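Long-range contact in 2,5-dihydroxypyridine 5,6-dioxygenase (Pseudomonas putida KT2440, PDB 7CUP), which catalyses the iron-dependent, dioxygen-driven ring cleavage of 2,5-dihydroxypyridine to N-formylmaleamate in the aerobic breakdown of nicotinate: residues V21-Y34 with A47-A61. Sequence-based numbering, arbitrary orientation.
Sequences VDETQSVAVLKSHY and AQRLKAKVYAVELPA
Val27, Val29 and Lys31 carry one edge of strand 26-31 against strand 53-58 in parallel pairing, each giving its N-H to one carbonyl of the partner and offering its own C=O to the next N-H; the ladder runs from Lys53 N on Gln25 O to Leu59 N on Lys31 O, and the strand axes are inclined at 24° to each other. Beyond it Ser32, with OG anti to its own N (chi1 -168°), donates to Leu59 O at 2.8 Å. A water then links His33 ND1 to Ala61 N, while Ala61 CB meets the edges of both the His33 and Tyr34 rings.

On one face of the sheet the ring of Tyr55 lies flat against Ala28, whose CB sits 4.0 Å from the ring centroid in a CH-pi contact, and the hydroxyl reaches on to a hydrogen bond with Ala90 O. A serine in place of Tyr55 would probably uncover the methyl of Ala28 and leave Ala90 O without this partner. Farther along, Leu30 CD1 packs 3.8 Å from Leu59 CG. On the other face Val27 CG2 touches Ala47 CB, 4.0 Å away, and Ala52 CB. Lys31, extended beyond CG, crosses Glu58 obliquely, its NZ 4.3 Å from Glu58 OE1, too far for a salt bridge.

These strands form a beta-alpha-beta unit with helix 37-49, which a Schellman motif ends at Lys51 and whose Ala43 and Met44 cover Val29. Strand 96-99 flanks strand 26-31 on its other edge, whereas strand 53-58, outermost in its own chain, continues the sheet as an antiparallel ladder into a second subunit.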
ATOM      1  N   VAL A  21     -26.343   4.533 -18.794  1.00 21.57           N
ATOM      2  CA  VAL A  21     -25.315   5.575 -18.533  1.00 20.67           C
ATOM      3  C   VAL A  21     -24.757   6.024 -19.875  1.00 21.03           C
ATOM      4  O   VAL A  21     -24.403   5.176 -20.680  1.00 20.44           O
ATOM      5  CB  VAL A  21     -24.202   5.050 -17.631  1.00 19.65           C
ATOM      6  CG1 VAL A  21     -23.060   6.025 -17.537  1.00 20.79           C
ATOM      7  CG2 VAL A  21     -24.748   4.681 -16.269  1.00 19.52           C
ATOM      8  N   ASP A  22     -24.677   7.330 -20.087  1.00 24.83           N
ATOM      9  CA  ASP A  22     -24.052   7.947 -21.286  1.00 26.95           C
ATOM     10  C   ASP A  22     -23.608   9.345 -20.882  1.00 25.45           C
ATOM     11  O   ASP A  22     -23.668   9.675 -19.683  1.00 24.68           O
ATOM     12  CB  ASP A  22     -25.012   7.950 -22.490  1.00 27.36           C
ATOM     13  CG  ASP A  22     -26.303   8.712 -22.235  1.00 28.96           C
ATOM     14  OD1 ASP A  22     -26.289   9.676 -21.438  1.00 26.03           O
ATOM     15  OD2 ASP A  22     -27.336   8.282 -22.783  1.00 34.81           O
ATOM     16  N   GLU A  23     -23.233  10.152 -21.857  1.00 26.34           N
ATOM     17  CA  GLU A  23     -22.653  11.494 -21.637  1.00 26.28           C
ATOM     18  C   GLU A  23     -23.685  12.407 -20.973  1.00 24.82           C
ATOM     19  O   GLU A  23     -23.283  13.454 -20.528  1.00 26.36           O
ATOM     20  CB  GLU A  23     -22.124  12.086 -22.949  1.00 29.51           C
ATOM     21  CG  GLU A  23     -23.201  12.586 -23.894  1.00 31.84           C
ATOM     22  CD  GLU A  23     -23.986  11.514 -24.636  1.00 40.63           C
ATOM     23  OE1 GLU A  23     -23.502  10.354 -24.727  1.00 52.65           O
ATOM     24  OE2 GLU A  23     -25.089  11.832 -25.130  1.00 47.58           O
ATOM     25  N   THR A  24     -24.972  12.078 -20.907  1.00 22.77           N
ATOM     26  CA  THR A  24     -25.939  13.012 -20.254  1.00 25.73           C
ATOM     27  C   THR A  24     -25.956  12.728 -18.741  1.00 26.14           C
ATOM     28  O   THR A  24     -26.597  13.474 -17.967  1.00 23.60           O
ATOM     29  CB  THR A  24     -27.313  12.883 -20.915  1.00 24.84           C
ATOM     30  OG1 THR A  24     -27.850  11.597 -20.592  1.00 27.45           O
ATOM     31  CG2 THR A  24     -27.211  12.992 -22.416  1.00 25.31           C
ATOM     32  N   GLN A  25     -25.284  11.665 -18.313  1.00 23.42           N
ATOM     33  CA  GLN A  25     -25.584  11.084 -16.990  1.00 23.85           C
ATOM     34  C   GLN A  25     -24.449  11.377 -16.002  1.00 23.66           C
ATOM     35  O   GLN A  25     -23.279  11.513 -16.406  1.00 21.02           O
ATOM     36  CB  GLN A  25     -25.841   9.601 -17.135  1.00 24.53           C
ATOM     37  CG  GLN A  25     -26.991   9.236 -18.053  1.00 24.66           C
ATOM     38  CD  GLN A  25     -28.311   9.463 -17.384  1.00 28.28           C
ATOM     39  OE1 GLN A  25     -28.746   8.667 -16.541  1.00 28.85           O
ATOM     40  NE2 GLN A  25     -28.941  10.570 -17.752  1.00 26.62           N
ATOM     41  N   SER A  26     -24.805  11.422 -14.723  1.00 23.92           N
ATOM     42  CA  SER A  26     -23.853  11.503 -13.591  1.00 23.59           C
ATOM     43  C   SER A  26     -23.908  10.206 -12.788  1.00 21.43           C
ATOM     44  O   SER A  26     -25.012   9.706 -12.470  1.00 19.86           O
ATOM     45  CB  SER A  26     -24.134  12.699 -12.758  1.00 26.14           C
ATOM     46  OG  SER A  26     -23.754  13.854 -13.485  1.00 31.20           O
ATOM     47  N   VAL A  27     -22.744   9.659 -12.512  1.00 19.97           N
ATOM     48  CA  VAL A  27     -22.593   8.410 -11.716  1.00 20.12           C
ATOM     49  C   VAL A  27     -21.859   8.748 -10.417  1.00 21.03           C
ATOM     50  O   VAL A  27     -20.759   9.348 -10.478  1.00 22.76           O
ATOM     51  CB  VAL A  27     -21.827   7.352 -12.518  1.00 19.03           C
ATOM     52  CG1 VAL A  27     -21.589   6.108 -11.672  1.00 19.32           C
ATOM     53  CG2 VAL A  27     -22.529   7.015 -13.825  1.00 19.67           C
ATOM     54  N   ALA A  28     -22.415   8.338  -9.289  1.00 20.72           N
ATOM     55  CA  ALA A  28     -21.733   8.320  -7.984  1.00 19.39           C
ATOM     56  C   ALA A  28     -21.390   6.870  -7.645  1.00 18.69           C
ATOM     57  O   ALA A  28     -22.289   6.000  -7.681  1.00 17.93           O
ATOM     58  CB  ALA A  28     -22.614   8.957  -6.943  1.00 20.52           C
ATOM     59  N   VAL A  29     -20.124   6.632  -7.329  1.00 17.85           N
ATOM     60  CA  VAL A  29     -19.626   5.321  -6.844  1.00 17.84           C
ATOM     61  C   VAL A  29     -19.521   5.428  -5.324  1.00 17.43           C
ATOM     62  O   VAL A  29     -18.682   6.200  -4.832  1.00 17.43           O
ATOM     63  CB  VAL A  29     -18.307   4.884  -7.500  1.00 18.76           C
ATOM     64  CG1 VAL A  29     -17.906   3.508  -6.984  1.00 19.14           C
ATOM     65  CG2 VAL A  29     -18.422   4.874  -9.012  1.00 18.10           C
ATOM     66  N   LEU A  30     -20.445   4.757  -4.637  1.00 16.90           N
ATOM     67  CA  LEU A  30     -20.558   4.763  -3.157  1.00 17.47           C
ATOM     68  C   LEU A  30     -19.678   3.652  -2.587  1.00 17.28           C
ATOM     69  O   LEU A  30     -19.786   2.480  -3.040  1.00 17.27           O
ATOM     70  CB  LEU A  30     -22.008   4.541  -2.772  1.00 16.74           C
ATOM     71  CG  LEU A  30     -22.222   4.403  -1.272  1.00 17.46           C
ATOM     72  CD1 LEU A  30     -21.756   5.653  -0.518  1.00 19.15           C
ATOM     73  CD2 LEU A  30     -23.671   4.082  -1.001  1.00 17.95           C
ATOM     74  N   LYS A  31     -18.814   4.005  -1.656  1.00 17.67           N
ATOM     75  CA  LYS A  31     -17.891   3.010  -1.049  1.00 19.90           C
ATOM     76  C   LYS A  31     -17.703   3.302   0.437  1.00 17.14           C
ATOM     77  O   LYS A  31     -18.039   4.405   0.877  1.00 16.23           O
ATOM     78  CB  LYS A  31     -16.528   3.036  -1.756  1.00 20.51           C
ATOM     79  CG  LYS A  31     -15.825   4.380  -1.720  1.00 22.94           C
ATOM     80  CD  LYS A  31     -14.447   4.334  -2.320  1.00 24.90           C
ATOM     81  CE  LYS A  31     -13.680   5.616  -2.132  1.00 26.45           C
ATOM     82  NZ  LYS A  31     -12.278   5.420  -2.553  1.00 29.91           N
ATOM     83  N   SER A  32     -17.141   2.326   1.148  1.00 17.84           N
ATOM     84  CA  SER A  32     -16.676   2.436   2.554  1.00 17.73           C
ATOM     85  C   SER A  32     -15.320   1.733   2.665  1.00 18.94           C
ATOM     86  O   SER A  32     -14.816   1.321   1.633  1.00 18.31           O
ATOM     87  CB  SER A  32     -17.723   1.872   3.505  1.00 17.42           C
ATOM     88  OG  SER A  32     -17.413   2.216   4.853  1.00 17.01           O
ATOM     89  N   HIS A  33     -14.715   1.629   3.853  1.00 19.07           N
ATOM     90  CA  HIS A  33     -13.309   1.137   3.959  1.00 20.53           C
ATOM     91  C   HIS A  33     -13.209  -0.331   3.500  1.00 20.58           C
ATOM     92  O   HIS A  33     -12.166  -0.737   3.010  1.00 19.16           O
ATOM     93  CB  HIS A  33     -12.775   1.294   5.379  1.00 21.44           C
ATOM     94  CG  HIS A  33     -13.277   0.246   6.307  1.00 22.87           C
ATOM     95  ND1 HIS A  33     -14.357   0.476   7.148  1.00 24.71           N
ATOM     96  CD2 HIS A  33     -12.860  -1.015   6.548  1.00 22.34           C
ATOM     97  CE1 HIS A  33     -14.582  -0.628   7.852  1.00 24.60           C
ATOM     98  NE2 HIS A  33     -13.691  -1.553   7.493  1.00 21.94           N
ATOM     99  N   TYR A  34     -14.288  -1.102   3.587  1.00 19.80           N
ATOM    100  CA  TYR A  34     -14.301  -2.547   3.268  1.00 21.25           C
ATOM    101  C   TYR A  34     -14.674  -2.812   1.801  1.00 22.61           C
ATOM    102  O   TYR A  34     -14.728  -3.991   1.424  1.00 22.79           O
ATOM    103  CB  TYR A  34     -15.274  -3.241   4.220  1.00 22.44           C
ATOM    104  CG  TYR A  34     -16.671  -2.663   4.221  1.00 23.76           C
ATOM    105  CD1 TYR A  34     -17.632  -3.151   3.346  1.00 22.65           C
ATOM    106  CD2 TYR A  34     -17.055  -1.656   5.106  1.00 21.96           C
ATOM    107  CE1 TYR A  34     -18.925  -2.649   3.336  1.00 22.07           C
ATOM    108  CE2 TYR A  34     -18.361  -1.193   5.145  1.00 20.20           C
ATOM    109  CZ  TYR A  34     -19.281  -1.656   4.226  1.00 21.32           C
ATOM    110  OH  TYR A  34     -20.568  -1.195   4.198  1.00 20.88           O
ATOM    111  N   ALA A  47     -17.440   4.409 -16.070  1.00 21.05           N
ATOM    112  CA  ALA A  47     -18.350   5.578 -16.145  1.00 21.36           C
ATOM    113  C   ALA A  47     -17.699   6.705 -16.947  1.00 24.11           C
ATOM    114  O   ALA A  47     -18.401   7.303 -17.822  1.00 27.82           O
ATOM    115  CB  ALA A  47     -18.744   6.024 -14.774  1.00 20.76           C
ATOM    116  N   GLN A  48     -16.406   6.969 -16.725  1.00 22.73           N
ATOM    117  CA  GLN A  48     -15.654   7.972 -17.535  1.00 23.91           C
ATOM    118  C   GLN A  48     -15.513   7.515 -19.005  1.00 24.85           C
ATOM    119  O   GLN A  48     -15.688   8.361 -19.894  1.00 25.84           O
ATOM    120  CB  GLN A  48     -14.317   8.263 -16.868  1.00 24.33           C
ATOM    121  CG  GLN A  48     -14.488   8.987 -15.562  1.00 24.94           C
ATOM    122  CD  GLN A  48     -13.171   9.354 -14.926  1.00 26.77           C
ATOM    123  OE1 GLN A  48     -12.645  10.438 -15.157  1.00 34.68           O
ATOM    124  NE2 GLN A  48     -12.677   8.483 -14.070  1.00 22.69           N
ATOM    125  N   ARG A  49     -15.266   6.236 -19.285  1.00 24.47           N
ATOM    126  CA  ARG A  49     -15.220   5.749 -20.684  1.00 26.67           C
ATOM    127  C   ARG A  49     -16.553   6.032 -21.389  1.00 26.43           C
ATOM    128  O   ARG A  49     -16.518   6.318 -22.572  1.00 26.97           O
ATOM    129  CB  ARG A  49     -14.848   4.273 -20.756  1.00 30.59           C
ATOM    130  CG  ARG A  49     -13.377   4.064 -20.463  1.00 37.18           C
ATOM    131  CD  ARG A  49     -12.775   2.873 -21.147  1.00 48.98           C
ATOM    132  NE  ARG A  49     -11.346   3.136 -21.135  1.00 62.90           N
ATOM    133  CZ  ARG A  49     -10.656   3.722 -22.119  1.00 66.55           C
ATOM    134  NH1 ARG A  49     -11.231   4.043 -23.270  1.00 64.05           N
ATOM    135  NH2 ARG A  49      -9.363   3.935 -21.953  1.00 66.37           N
ATOM    136  N   LEU A  50     -17.689   5.963 -20.708  1.00 25.07           N
ATOM    137  CA  LEU A  50     -19.010   6.213 -21.331  1.00 25.92           C
ATOM    138  C   LEU A  50     -19.276   7.722 -21.359  1.00 26.34           C
ATOM    139  O   LEU A  50     -20.362   8.074 -21.782  1.00 25.95           O
ATOM    140  CB  LEU A  50     -20.103   5.461 -20.574  1.00 24.67           C
ATOM    141  CG  LEU A  50     -19.972   3.935 -20.562  1.00 26.42           C
ATOM    142  CD1 LEU A  50     -20.990   3.299 -19.612  1.00 26.53           C
ATOM    143  CD2 LEU A  50     -20.094   3.353 -21.969  1.00 27.85           C
ATOM    144  N   LYS A  51     -18.304   8.544 -20.941  1.00 27.65           N
ATOM    145  CA  LYS A  51     -18.341  10.033 -20.995  1.00 31.02           C
ATOM    146  C   LYS A  51     -19.346  10.592 -19.982  1.00 26.54           C
ATOM    147  O   LYS A  51     -19.728  11.750 -20.116  1.00 22.46           O
ATOM    148  CB  LYS A  51     -18.730  10.524 -22.397  1.00 36.43           C
ATOM    149  CG  LYS A  51     -17.817  10.093 -23.541  1.00 43.46           C
ATOM    150  CD  LYS A  51     -18.121  10.850 -24.833  1.00 52.75           C
ATOM    151  CE  LYS A  51     -17.513  10.248 -26.086  1.00 61.16           C
ATOM    152  NZ  LYS A  51     -18.247   9.029 -26.515  1.00 70.49           N
ATOM    153  N   ALA A  52     -19.774   9.798 -19.007  1.00 23.05           N
ATOM    154  CA  ALA A  52     -20.560  10.275 -17.851  1.00 21.44           C
ATOM    155  C   ALA A  52     -19.664  11.124 -16.944  1.00 22.27           C
ATOM    156  O   ALA A  52     -18.458  10.964 -16.981  1.00 24.13           O
ATOM    157  CB  ALA A  52     -21.162   9.099 -17.136  1.00 19.56           C
ATOM    158  N   LYS A  53     -20.246  12.073 -16.222  1.00 22.89           N
ATOM    159  CA  LYS A  53     -19.606  12.732 -15.058  1.00 25.87           C
ATOM    160  C   LYS A  53     -19.581  11.702 -13.916  1.00 25.91           C
ATOM    161  O   LYS A  53     -20.566  10.964 -13.771  1.00 28.43           O
ATOM    162  CB  LYS A  53     -20.385  13.999 -14.720  1.00 29.01           C
ATOM    163  CG  LYS A  53     -20.404  15.036 -15.840  1.00 32.29           C
ATOM    164  CD  LYS A  53     -18.994  15.562 -16.091  1.00 36.81           C
ATOM    165  CE  LYS A  53     -18.879  16.381 -17.359  1.00 45.43           C
ATOM    166  NZ  LYS A  53     -17.648  17.208 -17.319  1.00 46.13           N
ATOM    167  N   VAL A  54     -18.475  11.604 -13.191  1.00 23.63           N
ATOM    168  CA  VAL A  54     -18.322  10.625 -12.077  1.00 24.02           C
ATOM    169  C   VAL A  54     -17.720  11.294 -10.849  1.00 21.26           C
ATOM    170  O   VAL A  54     -16.919  12.211 -10.965  1.00 20.42           O
ATOM    171  CB  VAL A  54     -17.489   9.404 -12.499  1.00 25.36           C
ATOM    172  CG1 VAL A  54     -17.961   8.888 -13.835  1.00 30.69           C
ATOM    173  CG2 VAL A  54     -15.996   9.696 -12.551  1.00 26.54           C
ATOM    174  N   TYR A  55     -18.094  10.786  -9.680  1.00 21.24           N
ATOM    175  CA  TYR A  55     -17.422  11.085  -8.401  1.00 19.73           C
ATOM    176  C   TYR A  55     -17.659   9.879  -7.499  1.00 20.07           C
ATOM    177  O   TYR A  55     -18.640   9.127  -7.746  1.00 19.62           O
ATOM    178  CB  TYR A  55     -17.947  12.387  -7.782  1.00 19.58           C
ATOM    179  CG  TYR A  55     -19.438  12.456  -7.557  1.00 18.79           C
ATOM    180  CD1 TYR A  55     -20.309  12.702  -8.609  1.00 19.33           C
ATOM    181  CD2 TYR A  55     -19.994  12.276  -6.300  1.00 18.55           C
ATOM    182  CE1 TYR A  55     -21.682  12.774  -8.411  1.00 19.78           C
ATOM    183  CE2 TYR A  55     -21.372  12.326  -6.083  1.00 19.04           C
ATOM    184  CZ  TYR A  55     -22.218  12.575  -7.148  1.00 19.12           C
ATOM    185  OH  TYR A  55     -23.558  12.683  -6.965  1.00 20.15           O
ATOM    186  N   ALA A  56     -16.772   9.689  -6.527  1.00 19.35           N
ATOM    187  CA  ALA A  56     -16.915   8.677  -5.455  1.00 19.63           C
ATOM    188  C   ALA A  56     -17.395   9.368  -4.177  1.00 18.83           C
ATOM    189  O   ALA A  56     -17.036  10.542  -3.903  1.00 21.14           O
ATOM    190  CB  ALA A  56     -15.612   7.930  -5.249  1.00 20.72           C
ATOM    191  N   VAL A  57     -18.270   8.677  -3.454  1.00 20.09           N
ATOM    192  CA  VAL A  57     -18.737   9.045  -2.100  1.00 18.93           C
ATOM    193  C   VAL A  57     -18.294   7.937  -1.159  1.00 19.30           C
ATOM    194  O   VAL A  57     -18.626   6.781  -1.439  1.00 21.03           O
ATOM    195  CB  VAL A  57     -20.256   9.235  -2.072  1.00 18.75           C
ATOM    196  CG1 VAL A  57     -20.707   9.587  -0.673  1.00 19.47           C
ATOM    197  CG2 VAL A  57     -20.670  10.298  -3.067  1.00 20.23           C
ATOM    198  N   GLU A  58     -17.513   8.293  -0.144  1.00 19.27           N
ATOM    199  CA  GLU A  58     -17.065   7.353   0.891  1.00 20.28           C
ATOM    200  C   GLU A  58     -17.782   7.716   2.180  1.00 19.58           C
ATOM    201  O   GLU A  58     -17.690   8.857   2.619  1.00 17.98           O
ATOM    202  CB  GLU A  58     -15.548   7.354   1.073  1.00 21.26           C
ATOM    203  CG  GLU A  58     -15.147   6.391   2.151  1.00 23.81           C
ATOM    204  CD  GLU A  58     -13.712   5.914   2.145  1.00 29.79           C
ATOM    205  OE1 GLU A  58     -12.842   6.632   1.554  1.00 28.18           O
ATOM    206  OE2 GLU A  58     -13.477   4.814   2.761  1.00 31.38           O
ATOM    207  N   LEU A  59     -18.454   6.741   2.754  1.00 20.34           N
ATOM    208  CA  LEU A  59     -19.086   6.842   4.086  1.00 20.93           C
ATOM    209  C   LEU A  59     -18.255   6.027   5.076  1.00 20.19           C
ATOM    210  O   LEU A  59     -17.783   4.940   4.756  1.00 18.72           O
ATOM    211  CB  LEU A  59     -20.506   6.285   3.990  1.00 22.66           C
ATOM    212  CG  LEU A  59     -21.446   7.020   3.035  1.00 25.39           C
ATOM    213  CD1 LEU A  59     -22.844   6.473   3.120  1.00 24.49           C
ATOM    214  CD2 LEU A  59     -21.456   8.501   3.337  1.00 29.77           C
ATOM    215  N   PRO A  60     -18.130   6.503   6.324  1.00 18.54           N
ATOM    216  CA  PRO A  60     -17.677   5.667   7.429  1.00 19.25           C
ATOM    217  C   PRO A  60     -18.581   4.438   7.569  1.00 20.15           C
ATOM    218  O   PRO A  60     -19.813   4.563   7.398  1.00 21.20           O
ATOM    219  CB  PRO A  60     -17.872   6.568   8.672  1.00 20.59           C
ATOM    220  CG  PRO A  60     -17.934   7.985   8.138  1.00 19.77           C
ATOM    221  CD  PRO A  60     -18.542   7.843   6.760  1.00 20.54           C
ATOM    222  N   ALA A  61     -17.970   3.287   7.829  1.00 19.91           N
ATOM    223  CA  ALA A  61     -18.667   2.009   8.075  1.00 21.49           C
ATOM    224  C   ALA A  61     -19.612   2.184   9.252  1.00 20.04           C
ATOM    225  O   ALA A  61     -19.192   2.759  10.296  1.00 23.32           O
ATOM    226  CB  ALA A  61     -17.679   0.914   8.352  1.00 21.47           C
TER
HETATM  227  O   HOH W   1     -15.049   3.236   7.614  1.00 21.24           O